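Local coordinates for protein Dye-decolorizing peroxidase (Irpex lacteus, PDB 7D8M) that probably acts as a heme b-dependent peroxidase of the dye-decolorizing family, using the bound iron porphyrin to oxidise its substrates, at residues A[44-49]-A[443-448]. Residues are numbered along the deposited sequence; the frame is centred on the assembly and turned at random.
Sequences TYAPAN and AIVEKF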
loop_
_atom_site.group_PDB
_atom_site.type_symbol
_atom_site.label_atom_id
_atom_site.label_comp_id
_atom_site.label_asym_id
_atom_site.label_seq_id
_atom_site.Cartn_x
_atom_site.Cartn_y
_atom_site.Cartn_z
ATOM N N THR A 44 -4.152 -13.800 -26.500
ATOM C CA THR A 44 -2.829 -14.401 -26.616
ATOM C C THR A 44 -1.794 -13.755 -25.705
ATOM O O THR A 44 -0.885 -14.449 -25.232
ATOM C CB THR A 44 -2.331 -14.328 -28.060
ATOM O OG1 THR A 44 -2.616 -13.029 -28.586
ATOM C CG2 THR A 44 -3.028 -15.396 -28.937
ATOM N N TYR A 45 -1.898 -12.447 -25.456
ATOM C CA TYR A 45 -0.942 -11.795 -24.562
ATOM C C TYR A 45 -0.994 -12.390 -23.160
ATOM O O TYR A 45 0.040 -12.770 -22.596
ATOM C CB TYR A 45 -1.192 -10.289 -24.502
ATOM C CG TYR A 45 -0.071 -9.571 -23.777
ATOM C CD1 TYR A 45 1.092 -9.220 -24.446
ATOM C CD2 TYR A 45 -0.165 -9.275 -22.414
ATOM C CE1 TYR A 45 2.129 -8.582 -23.791
ATOM C CE2 TYR A 45 0.866 -8.631 -21.754
ATOM C CZ TYR A 45 2.011 -8.295 -22.443
ATOM O OH TYR A 45 3.055 -7.657 -21.809
ATOM N N ALA A 46 -2.193 -12.488 -22.583
ATOM C CA ALA A 46 -2.304 -12.829 -21.163
ATOM C C ALA A 46 -1.702 -14.184 -20.818
ATOM O O ALA A 46 -0.934 -14.258 -19.842
ATOM C CB ALA A 46 -3.767 -12.740 -20.717
ATOM N N PRO A 47 -1.985 -15.278 -21.538
ATOM C CA PRO A 47 -1.345 -16.555 -21.172
ATOM C C PRO A 47 0.168 -16.546 -21.345
ATOM O O PRO A 47 0.863 -17.303 -20.659
ATOM C CB PRO A 47 -2.017 -17.575 -22.104
ATOM C CG PRO A 47 -2.624 -16.770 -23.202
ATOM C CD PRO A 47 -2.978 -15.450 -22.617
ATOM N N ALA A 48 0.700 -15.699 -22.219
ATOM C CA ALA A 48 2.131 -15.674 -22.482
ATOM C C ALA A 48 2.908 -14.762 -21.547
ATOM O O ALA A 48 4.126 -14.936 -21.415
ATOM C CB ALA A 48 2.396 -15.231 -23.922
ATOM N N ASN A 49 2.248 -13.792 -20.906
ATOM C CA ASN A 49 2.958 -12.710 -20.236
ATOM C C ASN A 49 2.475 -12.388 -18.827
ATOM O O ASN A 49 3.240 -11.773 -18.071
ATOM C CB ASN A 49 2.884 -11.427 -21.082
ATOM C CG ASN A 49 3.647 -11.543 -22.383
ATOM O OD1 ASN A 49 4.869 -11.403 -22.410
ATOM N ND2 ASN A 49 2.925 -11.795 -23.476
ATOM N N ALA A 443 -9.357 -16.088 -15.602
ATOM C CA ALA A 443 -10.435 -15.111 -15.682
ATOM C C ALA A 443 -10.097 -13.999 -16.664
ATOM O O ALA A 443 -10.978 -13.498 -17.372
ATOM C CB ALA A 443 -10.731 -14.535 -14.293
ATOM N N ILE A 444 -8.829 -13.595 -16.720
ATOM C CA ILE A 444 -8.433 -12.625 -17.728
ATOM C C ILE A 444 -8.825 -13.132 -19.111
ATOM O O ILE A 444 -9.451 -12.417 -19.899
ATOM C CB ILE A 444 -6.928 -12.335 -17.638
ATOM C CG1 ILE A 444 -6.602 -11.644 -16.301
ATOM C CG2 ILE A 444 -6.505 -11.443 -18.786
ATOM C CD1 ILE A 444 -5.134 -11.420 -16.081
ATOM N N VAL A 445 -8.528 -14.399 -19.389
ATOM C CA VAL A 445 -8.760 -14.948 -20.724
ATOM C C VAL A 445 -10.219 -15.338 -20.904
ATOM O O VAL A 445 -10.836 -15.039 -21.933
ATOM C CB VAL A 445 -7.830 -16.147 -20.977
ATOM C CG1 VAL A 445 -8.075 -16.711 -22.380
ATOM C CG2 VAL A 445 -6.376 -15.744 -20.799
ATOM N N GLU A 446 -10.792 -16.014 -19.904
ATOM C CA GLU A 446 -12.101 -16.628 -20.076
ATOM C C GLU A 446 -13.241 -15.627 -19.953
ATOM O O GLU A 446 -14.276 -15.801 -20.605
ATOM C CB GLU A 446 -12.281 -17.766 -19.070
ATOM C CG GLU A 446 -11.375 -18.959 -19.364
ATOM C CD GLU A 446 -11.462 -20.035 -18.305
ATOM O OE1 GLU A 446 -12.084 -19.788 -17.248
ATOM O OE2 GLU A 446 -10.905 -21.131 -18.530
ATOM N N LYS A 447 -13.088 -14.579 -19.146
ATOM C CA LYS A 447 -14.143 -13.585 -19.014
ATOM C C LYS A 447 -13.797 -12.280 -19.719
ATOM O O LYS A 447 -14.520 -11.858 -20.628
ATOM C CB LYS A 447 -14.465 -13.321 -17.539
ATOM C CG LYS A 447 -15.963 -13.226 -17.288
ATOM C CD LYS A 447 -16.279 -12.694 -15.913
ATOM C CE LYS A 447 -17.784 -12.728 -15.637
ATOM N NZ LYS A 447 -18.614 -12.547 -16.861
ATOM N N PHE A 448 -12.692 -11.635 -19.339
ATOM C CA PHE A 448 -12.425 -10.294 -19.845
ATOM C C PHE A 448 -12.038 -10.280 -21.321
ATOM O O PHE A 448 -12.186 -9.244 -21.975
ATOM C CB PHE A 448 -11.356 -9.638 -18.979
ATOM C CG PHE A 448 -11.827 -9.393 -17.570
ATOM C CD1 PHE A 448 -12.497 -8.227 -17.243
ATOM C CD2 PHE A 448 -11.665 -10.358 -16.599
ATOM C CE1 PHE A 448 -12.964 -8.011 -15.952
ATOM C CE2 PHE A 448 -12.135 -10.146 -15.303
ATOM C CZ PHE A 448 -12.782 -8.975 -14.991
#
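The methyl of Ala-46 points at the helix containing Ile-444 and Val-445 and meets one branch of each. Ile-444 CG2 comes closest, 3.6 Å from Ala-46 CB. With the longer CG1 arm beside the backbone N (Ile-444 chi1 -65°), CG2 is left anti to that N and directed at Ala-46. In Val-445 the CG2 methyl does the touching, beside its own backbone N and anti to the carbonyl carbon, and it reaches Ala-46 CB at 4.0 Å; CG1 is the branch anti to N. The same CG2 methyl also touches the pyrrolidine ring of Pro-47 at CD, 3.9 Å away, the two side chains crossing at about a right angle. No hydrogen bond spans the contact, which rests on these few apolar touches.

The short segments run nearly antiparallel (165°), their axes approaching to 9.2 Å. Helix 35-49 belongs to the ferredoxin-like alpha+beta domain (dimeric alpha+beta barrel family) built on strands 24-32, 67-72, 120-126 and 147-156, and helix 441-448, which follows strand 428-438 of the second four-stranded sheet, packs beside it, away from the heme. Both helices depart from regular alpha geometry here. Pro-47 has no N-H to give to the preceding turn, and helix 35-49 kinks at this point; Asn-49 ND2 bonds back to Tyr-45 O at 3.2 Å, the accepting oxygen lying near the Asn-49 amide plane, and also sits over one face of the Tyr-45 ring, offset toward its rim. In the other helix a pi-type turn lets Ala-443 O accept from both Lys-447 N and Phe-448 N. Turned to other neighbours, Tyr-45 packs on helix 129-143, and Phe-448 stacks on Phe-72.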